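Local coordinates for cytidylate kinase-like family protein (Eubacterium ventriosum, PDB 3FDI) that is of unknown function but, as a member of the cytidylate kinase-like family with a P-loop NTPase fold, probably binds nucleotides and may transfer phosphate between them, at residues Q86-F89 with I90-A94; F57-K60 with P61-F64; V140-K143 with T144-M148. All blocks are in the same frame, centred on the assembly; numbering follows the deposited sequence.

Interaction 1. Residues Q86-F89 with I90-A94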
ATOM      1  N   GLN B  86      -8.375 -24.221  10.649  1.00 33.82           N
ATOM      2  CA  GLN B  86      -7.391 -24.571   9.686  1.00 33.68           C
ATOM      3  C   GLN B  86      -6.026 -24.150  10.171  1.00 33.90           C
ATOM      4  O   GLN B  86      -5.040 -24.843   9.933  1.00 33.10           O
ATOM      5  CB  GLN B  86      -7.684 -23.905   8.370  1.00 33.97           C
ATOM      6  CG  GLN B  86      -9.038 -24.240   7.849  1.00 35.80           C
ATOM      7  CD  GLN B  86      -9.219 -23.883   6.414  1.00 34.87           C
ATOM      8  OE1 GLN B  86      -8.716 -22.881   5.942  1.00 35.78           O
ATOM      9  NE2 GLN B  86      -9.983 -24.695   5.711  1.00 35.80           N
ATOM     10  N   PHE B  87      -5.945 -22.972  10.801  1.00 34.33           N
ATOM     11  CA  PHE B  87      -4.662 -22.484  11.336  1.00 35.03           C
ATOM     12  C   PHE B  87      -4.191 -23.467  12.391  1.00 34.57           C
ATOM     13  O   PHE B  87      -3.048 -23.913  12.379  1.00 34.56           O
ATOM     14  CB  PHE B  87      -4.770 -21.099  11.986  1.00 35.23           C
ATOM     15  CG  PHE B  87      -5.129 -19.990  11.050  1.00 35.93           C
ATOM     16  CD1 PHE B  87      -4.856 -20.066   9.679  1.00 38.54           C
ATOM     17  CD2 PHE B  87      -5.709 -18.840  11.544  1.00 36.51           C
ATOM     18  CE1 PHE B  87      -5.195 -19.038   8.830  1.00 38.10           C
ATOM     19  CE2 PHE B  87      -6.056 -17.816  10.705  1.00 38.45           C
ATOM     20  CZ  PHE B  87      -5.776 -17.905   9.333  1.00 38.85           C
ATOM     21  N   ASN B  88      -5.117 -23.851  13.252  1.00 34.96           N
ATOM     22  CA  ASN B  88      -4.758 -24.749  14.303  1.00 35.82           C
ATOM     23  C   ASN B  88      -4.333 -26.148  13.806  1.00 36.48           C
ATOM     24  O   ASN B  88      -3.368 -26.719  14.358  1.00 37.27           O
ATOM     25  CB  ASN B  88      -5.855 -24.830  15.300  1.00 35.41           C
ATOM     26  CG  ASN B  88      -5.378 -25.384  16.602  1.00 36.74           C
ATOM     27  OD1 ASN B  88      -4.243 -25.098  17.045  1.00 37.71           O
ATOM     28  ND2 ASN B  88      -6.209 -26.221  17.216  1.00 31.14           N
ATOM     29  N   PHE B  89      -5.016 -26.681  12.773  1.00 36.07           N
ATOM     30  CA  PHE B  89      -4.577 -27.913  12.091  1.00 35.59           C
ATOM     31  C   PHE B  89      -3.134 -27.803  11.683  1.00 36.10           C
ATOM     32  O   PHE B  89      -2.356 -28.697  11.915  1.00 37.33           O
ATOM     33  CB  PHE B  89      -5.441 -28.230  10.854  1.00 36.43           C
ATOM     34  CG  PHE B  89      -5.001 -29.458  10.068  1.00 32.73           C
ATOM     35  CD1 PHE B  89      -5.596 -30.687  10.278  1.00 37.68           C
ATOM     36  CD2 PHE B  89      -4.051 -29.355   9.083  1.00 34.04           C
ATOM     37  CE1 PHE B  89      -5.186 -31.824   9.547  1.00 36.92           C
ATOM     38  CE2 PHE B  89      -3.645 -30.459   8.357  1.00 36.25           C
ATOM     39  CZ  PHE B  89      -4.195 -31.682   8.591  1.00 36.62           C
ATOM     40  N   ILE B  90      -2.794 -26.701  11.048  1.00 36.42           N
ATOM     41  CA  ILE B  90      -1.489 -26.484  10.493  1.00 35.61           C
ATOM     42  C   ILE B  90      -0.450 -26.369  11.574  1.00 36.09           C
ATOM     43  O   ILE B  90       0.635 -26.925  11.451  1.00 34.90           O
ATOM     44  CB  ILE B  90      -1.510 -25.220   9.648  1.00 35.40           C
ATOM     45  CG1 ILE B  90      -2.292 -25.514   8.358  1.00 37.48           C
ATOM     46  CG2 ILE B  90      -0.123 -24.769   9.266  1.00 32.91           C
ATOM     47  CD1 ILE B  90      -2.398 -24.300   7.388  1.00 39.31           C
ATOM     48  N   ARG B  91      -0.808 -25.645  12.632  1.00 37.19           N
ATOM     49  CA  ARG B  91       0.063 -25.422  13.758  1.00 38.32           C
ATOM     50  C   ARG B  91       0.323 -26.745  14.506  1.00 39.22           C
ATOM     51  O   ARG B  91       1.451 -27.046  14.845  1.00 39.82           O
ATOM     52  CB  ARG B  91      -0.575 -24.374  14.677  1.00 38.96           C
ATOM     53  CG  ARG B  91       0.275 -23.921  15.878  1.00 40.17           C
ATOM     54  CD  ARG B  91      -0.578 -23.326  17.028  1.00 40.69           C
ATOM     55  NE  ARG B  91      -1.514 -24.325  17.539  1.00 40.54           N
ATOM     56  CZ  ARG B  91      -1.236 -25.270  18.436  1.00 42.11           C
ATOM     57  NH1 ARG B  91      -0.026 -25.387  19.000  1.00 44.94           N
ATOM     58  NH2 ARG B  91      -2.178 -26.140  18.748  1.00 42.60           N
ATOM     59  N   LYS B  92      -0.719 -27.521  14.756  1.00 40.22           N
ATOM     60  CA  LYS B  92      -0.573 -28.811  15.435  1.00 41.77           C
ATOM     61  C   LYS B  92       0.263 -29.783  14.629  1.00 41.78           C
ATOM     62  O   LYS B  92       1.140 -30.425  15.181  1.00 41.89           O
ATOM     63  CB  LYS B  92      -1.934 -29.458  15.736  1.00 41.48           C
ATOM     64  CG  LYS B  92      -2.628 -28.882  16.953  1.00 43.58           C
ATOM     65  CD  LYS B  92      -3.965 -29.609  17.252  1.00 47.11           C
ATOM     66  CE  LYS B  92      -4.699 -28.995  18.471  1.00 49.55           C
ATOM     67  NZ  LYS B  92      -5.840 -29.819  19.010  1.00 50.85           N
ATOM     68  N   LYS B  93      -0.032 -29.911  13.337  1.00 41.85           N
ATOM     69  CA  LYS B  93       0.724 -30.817  12.496  1.00 42.51           C
ATOM     70  C   LYS B  93       2.195 -30.394  12.471  1.00 42.81           C
ATOM     71  O   LYS B  93       3.087 -31.249  12.561  1.00 43.34           O
ATOM     72  CB  LYS B  93       0.155 -30.901  11.078  1.00 42.76           C
ATOM     73  CG  LYS B  93      -1.188 -31.610  10.953  1.00 43.67           C
ATOM     74  CD  LYS B  93      -1.122 -33.080  11.394  1.00 46.18           C
ATOM     75  CE  LYS B  93      -2.193 -33.913  10.708  1.00 46.93           C
ATOM     76  NZ  LYS B  93      -2.333 -35.317  11.201  1.00 47.35           N
ATOM     77  N   ALA B  94       2.465 -29.097  12.348  1.00 42.50           N
ATOM     78  CA  ALA B  94       3.854 -28.646  12.383  1.00 42.59           C
ATOM     79  C   ALA B  94       4.568 -28.822  13.726  1.00 42.57           C
ATOM     80  O   ALA B  94       5.717 -29.252  13.745  1.00 42.54           O
ATOM     81  CB  ALA B  94       3.973 -27.196  11.949  1.00 42.29           C
TER
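Phe89 and Lys93 meet one helical turn apart. The aliphatic part of Lys93 lies across one face of the Phe89 ring, and its CG makes a CH-pi contact. That carbon sits 3.9 Å from the centre of the Phe89 ring, over the face but shifted toward the rim. Farther out, Lys93 CE approaches Phe89 CZ at 3.7 Å. The lysine chain folds at its second torsion (chi2 -62°), which turns it over the ring. Its NZ goes on to a salt bridge with Glu97, while the Phe89 ring also meets Tyr35 edge-to-face and packs on Leu40 and Val43 of helix 37-43.

Asn88 carries the polar half of the contact. Its side chain runs beside that of Arg91, with the amide and guanidinium planes nearly coplanar. Arg91 grips a single oxygen side-on. Its NE and NH2 each donate to Asn88 OD1, and both distances are 2.9 Å. OD1 lies in the guanidinium plane, so the paired bonds should resist rotation of that group. Arg91 NH1 forms a salt bridge with Glu96, which would further restrain it.

Ile90 takes the buried side. Its CG1 rests 3.2 Å from Gln86 O, and its side chain packs on Leu40, Ile103 and Ile111. Main-chain bonds run beneath these contacts, among them Lys93 N to Phe89 O at 3.0 Å. The i to i+4 bonding and the i to i+3 and i to i+4 side-chain pairs are typical of an amphipathic alpha-helix, here helix 81-95, packed against the parallel sheet of a P-loop kinase fold.

Interaction 2. Residues F57-K60 with P61-F64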
ATOM      1  N   PHE B  57      -1.324 -18.737  21.471  1.00 67.19           N
ATOM      2  CA  PHE B  57       0.077 -19.084  21.298  1.00 66.42           C
ATOM      3  C   PHE B  57       0.810 -17.840  20.766  1.00 65.91           C
ATOM      4  O   PHE B  57       1.915 -17.939  20.206  1.00 64.77           O
ATOM      5  CB  PHE B  57       0.226 -20.257  20.308  1.00 66.50           C
ATOM      6  CG  PHE B  57      -0.347 -21.559  20.803  1.00 66.01           C
ATOM      7  CD1 PHE B  57       0.491 -22.621  21.160  1.00 66.80           C
ATOM      8  CD2 PHE B  57      -1.725 -21.736  20.910  1.00 66.72           C
ATOM      9  CE1 PHE B  57      -0.042 -23.841  21.629  1.00 66.04           C
ATOM     10  CE2 PHE B  57      -2.266 -22.947  21.377  1.00 66.77           C
ATOM     11  CZ  PHE B  57      -1.424 -23.998  21.727  1.00 66.22           C
ATOM     12  N   ASP B  58       0.161 -16.680  20.938  1.00 65.36           N
ATOM     13  CA  ASP B  58       0.602 -15.391  20.383  1.00 65.12           C
ATOM     14  C   ASP B  58       0.934 -15.424  18.879  1.00 64.17           C
ATOM     15  O   ASP B  58       1.775 -14.657  18.378  1.00 64.60           O
ATOM     16  CB  ASP B  58       1.734 -14.827  21.226  1.00 65.21           C
ATOM     17  CG  ASP B  58       1.302 -14.586  22.657  1.00 67.14           C
ATOM     18  OD1 ASP B  58       0.065 -14.551  22.915  1.00 68.78           O
ATOM     19  OD2 ASP B  58       2.196 -14.452  23.527  1.00 70.34           O
ATOM     20  N   GLU B  59       0.239 -16.317  18.175  1.00 62.89           N
ATOM     21  CA  GLU B  59       0.288 -16.390  16.732  1.00 62.05           C
ATOM     22  C   GLU B  59      -0.750 -15.377  16.199  1.00 60.45           C
ATOM     23  O   GLU B  59      -1.968 -15.485  16.473  1.00 59.66           O
ATOM     24  CB  GLU B  59       0.037 -17.834  16.277  1.00 62.90           C
ATOM     25  CG  GLU B  59       1.235 -18.753  16.666  1.00 65.30           C
ATOM     26  CD  GLU B  59       0.980 -20.250  16.489  1.00 68.38           C
ATOM     27  OE1 GLU B  59       0.269 -20.628  15.531  1.00 69.70           O
ATOM     28  OE2 GLU B  59       1.524 -21.043  17.308  1.00 69.53           O
ATOM     29  N   LYS B  60      -0.233 -14.373  15.483  1.00 58.35           N
ATOM     30  CA  LYS B  60      -0.996 -13.170  15.069  1.00 57.09           C
ATOM     31  C   LYS B  60      -2.354 -13.443  14.370  1.00 54.59           C
ATOM     32  O   LYS B  60      -3.347 -12.801  14.690  1.00 53.80           O
ATOM     33  CB  LYS B  60      -0.095 -12.238  14.199  1.00 57.72           C
ATOM     34  CG  LYS B  60       1.146 -11.639  14.966  1.00 59.26           C
ATOM     35  CD  LYS B  60       1.781 -10.420  14.234  1.00 62.31           C
ATOM     36  CE  LYS B  60       2.443  -9.388  15.228  1.00 64.03           C
ATOM     37  NZ  LYS B  60       3.692  -9.844  15.921  1.00 66.22           N
ATOM     38  N   PRO B  61      -2.400 -14.391  13.423  1.00 52.72           N
ATOM     39  CA  PRO B  61      -3.656 -14.633  12.695  1.00 51.70           C
ATOM     40  C   PRO B  61      -4.747 -15.172  13.593  1.00 50.97           C
ATOM     41  O   PRO B  61      -5.939 -14.884  13.385  1.00 51.49           O
ATOM     42  CB  PRO B  61      -3.272 -15.695  11.630  1.00 51.64           C
ATOM     43  CG  PRO B  61      -1.818 -15.690  11.528  1.00 51.62           C
ATOM     44  CD  PRO B  61      -1.279 -15.170  12.858  1.00 53.14           C
HETATM   45  N   MSE B  62      -4.343 -15.940  14.595  1.00 49.86           N
HETATM   46  CA  MSE B  62      -5.293 -16.525  15.512  1.00 49.08           C
HETATM   47  C   MSE B  62      -5.813 -15.505  16.507  1.00 47.94           C
HETATM   48  O   MSE B  62      -7.026 -15.403  16.697  1.00 45.98           O
HETATM   49  CB  MSE B  62      -4.690 -17.727  16.225  1.00 49.45           C
HETATM   50  CG  MSE B  62      -4.492 -18.951  15.308  1.00 51.05           C
HETATM   51 SE   MSE B  62      -4.105 -20.500  16.474  1.00 56.69          SE
HETATM   52  CE  MSE B  62      -5.143 -19.923  17.995  1.00 50.42           C
ATOM     53  N   ASN B  63      -4.905 -14.751  17.130  1.00 47.43           N
ATOM     54  CA  ASN B  63      -5.313 -13.680  18.053  1.00 47.38           C
ATOM     55  C   ASN B  63      -6.262 -12.739  17.314  1.00 46.27           C
ATOM     56  O   ASN B  63      -7.337 -12.404  17.781  1.00 45.35           O
ATOM     57  CB  ASN B  63      -4.099 -12.867  18.550  1.00 48.37           C
ATOM     58  CG  ASN B  63      -3.057 -13.728  19.269  1.00 49.90           C
ATOM     59  OD1 ASN B  63      -3.361 -14.403  20.248  1.00 50.46           O
ATOM     60  ND2 ASN B  63      -1.818 -13.699  18.767  1.00 53.32           N
ATOM     61  N   PHE B  64      -5.855 -12.352  16.118  1.00 46.15           N
ATOM     62  CA  PHE B  64      -6.681 -11.477  15.279  1.00 46.12           C
ATOM     63  C   PHE B  64      -8.081 -12.061  14.981  1.00 45.05           C
ATOM     64  O   PHE B  64      -9.118 -11.391  15.172  1.00 44.38           O
ATOM     65  CB  PHE B  64      -5.920 -11.185  13.978  1.00 46.79           C
ATOM     66  CG  PHE B  64      -6.582 -10.172  13.121  1.00 47.85           C
ATOM     67  CD1 PHE B  64      -6.511  -8.803  13.447  1.00 50.38           C
ATOM     68  CD2 PHE B  64      -7.283 -10.556  11.998  1.00 48.69           C
ATOM     69  CE1 PHE B  64      -7.153  -7.836  12.661  1.00 49.12           C
ATOM     70  CE2 PHE B  64      -7.912  -9.596  11.211  1.00 48.43           C
ATOM     71  CZ  PHE B  64      -7.848  -8.232  11.545  1.00 47.73           C
TER
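Asn63 CG is anti to its own carbonyl carbon (chi1 -59°), which turns the amide back toward the start of the helix and over the peptide that joins Asp58 to Glu59. Asn63 ND2 comes within 3.2 Å of Asp58 C. It also lies 2.9 Å from Glu59 O, but the angle there is too poor for a hydrogen bond. In Met62, a selenomethionine, CG takes the same position (chi1 -71°). Its chain leads toward the Glu59 side chain, and SE lies 4.5 Å from Glu59 OE1.

The main chain does the bonding. Glu59 O takes a nearly straight bond from Asn63 N at 3.1 Å, with an N-H...O angle of 172°. Met62 N adds a weak bond to the same oxygen. One residue on, Phe64 N donates to Lys60 O at 2.9 Å.

This is the N-terminal turn of helix 60-66, with Glu59 at the N-cap position. Pro61 stands in the first turn, where its lack of an N-H costs no helical hydrogen bond. Its ring CD lies beside Lys60 CB, as the peptide geometry before a proline dictates.

Pro61 and Met62 both pack on Phe87 of helix 81-95, and Glu59 touches Arg91 of that helix. The Phe64 ring leads away from the turn, meets Phe162 edge-to-face and makes cation-pi contacts with Lys151 and Lys154 of the second subunit. Phe64 O accepts a hydrogen bond from Lys151 NZ of that subunit.

Interaction 3. Residues V140-K143 with T144-M148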
ATOM      1  N   VAL B 140     -10.819 -21.389 -21.422  1.00 52.20           N
ATOM      2  CA  VAL B 140     -11.327 -20.039 -21.382  1.00 51.61           C
ATOM      3  C   VAL B 140     -10.519 -19.205 -22.385  1.00 51.83           C
ATOM      4  O   VAL B 140      -9.433 -19.621 -22.803  1.00 51.79           O
ATOM      5  CB  VAL B 140     -11.214 -19.509 -19.917  1.00 51.45           C
ATOM      6  CG1 VAL B 140      -9.837 -18.874 -19.636  1.00 50.91           C
ATOM      7  CG2 VAL B 140     -12.312 -18.558 -19.599  1.00 49.83           C
ATOM      8  N   ASP B 141     -11.048 -18.045 -22.776  1.00 51.89           N
ATOM      9  CA  ASP B 141     -10.320 -17.112 -23.651  1.00 52.12           C
ATOM     10  C   ASP B 141      -9.359 -16.201 -22.876  1.00 52.14           C
ATOM     11  O   ASP B 141      -9.307 -16.234 -21.634  1.00 51.95           O
ATOM     12  CB  ASP B 141     -11.295 -16.254 -24.471  1.00 52.60           C
ATOM     13  CG  ASP B 141     -12.042 -15.218 -23.636  1.00 53.59           C
ATOM     14  OD1 ASP B 141     -11.803 -15.094 -22.434  1.00 56.66           O
ATOM     15  OD2 ASP B 141     -12.897 -14.511 -24.193  1.00 57.86           O
ATOM     16  N   GLU B 142      -8.610 -15.384 -23.616  1.00 51.89           N
ATOM     17  CA  GLU B 142      -7.621 -14.485 -23.018  1.00 51.67           C
ATOM     18  C   GLU B 142      -8.270 -13.516 -22.009  1.00 51.42           C
ATOM     19  O   GLU B 142      -7.776 -13.393 -20.870  1.00 50.63           O
ATOM     20  CB  GLU B 142      -6.852 -13.694 -24.084  1.00 51.26           C
ATOM     21  CG  GLU B 142      -5.851 -12.733 -23.485  1.00 53.99           C
ATOM     22  CD  GLU B 142      -5.160 -11.834 -24.470  1.00 56.05           C
ATOM     23  OE1 GLU B 142      -5.594 -11.747 -25.624  1.00 59.49           O
ATOM     24  OE2 GLU B 142      -4.172 -11.187 -24.074  1.00 59.11           O
ATOM     25  N   LYS B 143      -9.342 -12.841 -22.457  1.00 50.82           N
ATOM     26  CA  LYS B 143     -10.091 -11.840 -21.681  1.00 50.73           C
ATOM     27  C   LYS B 143     -10.458 -12.406 -20.320  1.00 50.22           C
ATOM     28  O   LYS B 143     -10.104 -11.851 -19.282  1.00 50.72           O
ATOM     29  CB  LYS B 143     -11.367 -11.415 -22.449  1.00 51.13           C
ATOM     30  CG  LYS B 143     -12.349 -10.427 -21.727  1.00 51.88           C
ATOM     31  CD  LYS B 143     -13.722 -10.261 -22.523  1.00 52.69           C
ATOM     32  CE  LYS B 143     -14.684  -9.251 -21.834  1.00 52.77           C
ATOM     33  NZ  LYS B 143     -15.704  -8.634 -22.732  1.00 52.09           N
ATOM     34  N   THR B 144     -11.152 -13.534 -20.330  1.00 49.57           N
ATOM     35  CA  THR B 144     -11.540 -14.191 -19.097  1.00 49.24           C
ATOM     36  C   THR B 144     -10.332 -14.589 -18.243  1.00 48.05           C
ATOM     37  O   THR B 144     -10.332 -14.348 -17.057  1.00 48.83           O
ATOM     38  CB  THR B 144     -12.373 -15.417 -19.389  1.00 48.67           C
ATOM     39  OG1 THR B 144     -13.462 -15.017 -20.204  1.00 51.21           O
ATOM     40  CG2 THR B 144     -12.939 -16.031 -18.099  1.00 49.13           C
ATOM     41  N   ALA B 145      -9.329 -15.201 -18.862  1.00 46.98           N
ATOM     42  CA  ALA B 145      -8.126 -15.615 -18.172  1.00 45.71           C
ATOM     43  C   ALA B 145      -7.619 -14.465 -17.364  1.00 45.42           C
ATOM     44  O   ALA B 145      -7.372 -14.606 -16.163  1.00 45.42           O
ATOM     45  CB  ALA B 145      -7.084 -16.060 -19.160  1.00 45.47           C
ATOM     46  N   LEU B 146      -7.475 -13.303 -17.991  1.00 45.16           N
ATOM     47  CA  LEU B 146      -6.872 -12.183 -17.267  1.00 45.63           C
ATOM     48  C   LEU B 146      -7.738 -11.607 -16.145  1.00 45.00           C
ATOM     49  O   LEU B 146      -7.218 -11.137 -15.138  1.00 44.76           O
ATOM     50  CB  LEU B 146      -6.329 -11.089 -18.206  1.00 45.61           C
ATOM     51  CG  LEU B 146      -4.827 -11.305 -18.484  1.00 46.84           C
ATOM     52  CD1 LEU B 146      -4.634 -11.887 -19.883  1.00 47.65           C
ATOM     53  CD2 LEU B 146      -3.971 -10.047 -18.291  1.00 46.31           C
ATOM     54  N   ASN B 147      -9.046 -11.663 -16.323  1.00 45.02           N
ATOM     55  CA  ASN B 147      -9.986 -11.286 -15.287  1.00 44.59           C
ATOM     56  C   ASN B 147      -9.932 -12.255 -14.150  1.00 44.36           C
ATOM     57  O   ASN B 147      -9.869 -11.854 -13.025  1.00 44.73           O
ATOM     58  CB  ASN B 147     -11.404 -11.243 -15.851  1.00 44.15           C
ATOM     59  CG  ASN B 147     -11.646 -10.012 -16.681  1.00 44.77           C
ATOM     60  OD1 ASN B 147     -10.893  -9.046 -16.603  1.00 46.24           O
ATOM     61  ND2 ASN B 147     -12.704 -10.024 -17.469  1.00 46.73           N
HETATM   62  N   MSE B 148      -9.960 -13.544 -14.440  1.00 44.61           N
HETATM   63  CA  MSE B 148      -9.770 -14.532 -13.381  1.00 44.95           C
HETATM   64  C   MSE B 148      -8.489 -14.299 -12.586  1.00 43.16           C
HETATM   65  O   MSE B 148      -8.480 -14.395 -11.364  1.00 43.95           O
HETATM   66  CB  MSE B 148      -9.731 -15.917 -13.978  1.00 45.40           C
HETATM   67  CG  MSE B 148     -11.075 -16.532 -14.045  1.00 49.49           C
HETATM   68 SE   MSE B 148     -10.811 -18.181 -14.955  0.80 57.45          SE
HETATM   69  CE  MSE B 148     -10.839 -17.426 -16.755  1.00 55.48           C
TER
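A single carboxylate oxygen of Asp141 takes two bonds from one residue, Thr144. Asp141 OD1 accepts from Thr144 N at 2.7 Å and from Thr144 OG1 at 2.8 Å. Both donors come on the syn side of the carboxylate, but from opposite faces of its plane. The hydroxyl stands 35° out of that plane. The two side chains cross at about a right angle.

Torsions on both residues make this possible. Asp141 CG sits between its backbone N and its carbonyl carbon (chi1 71°), which folds the carboxylate forward over the first turn. Thr144 OG1 is anti to its carbonyl carbon (chi1 -54°), which places the hydroxyl next to its own N-H, with both facing Asp141 OD1.

This is an N-cap: Asp141 directly precedes helix 142-163, and its side chain satisfies a backbone N-H that has no earlier helical carbonyl. The negative charge also probably interacts favourably with the helix dipole. Without the hydroxyl, as with an alanine here in place of Thr144, Asp141 OD1 would probably lose its second donor and the carboxylate could turn more easily.

Regular helical bonds follow at once. Ala145 N donates to Asp141 O at 3.0 Å, and Leu146 N to Glu142 O at 2.9 Å.

On another side of the turn, Val140 CG1 lies 4.0 Å from Ala145 CB. The methyls of Val140 and Met148, a selenomethionine, are also near each other, but their exact fit is doubtful because the model is too tight there. Glu142 and Leu146 run alongside each other, with Glu142 CG 3.9 Å from Leu146 CD1.

Ala145 packs on Val134 and Met135 of helix 127-138, and Leu146 on Lys127 and Thr131. Thr144 and Met148 touch Pro68 of the second subunit, and Asn147 touches Ile67 of that subunit.

In the fold
All three contacts are local and partly buried, but they hold different parts of the fold. Interaction 1 lies within a helix, nearest the chain centre, and has the largest buried share, four of eight touching residues. Interactions 2 and 3 are helix starts farther out; interaction 3 has two of nine buried and three exposed. Interactions 1 and 2 touch where helices 60-66 and 81-95 pack together, and Arg91 makes a cation-pi contact with Phe57. Interaction 3 stands on the opposite side of the chain's centre. Its cap uses a carboxylate, whereas the turn in interaction 2 relies on backbone bonds. Interactions 2 and 3 both reach the second subunit; interaction 1 touches no other chain.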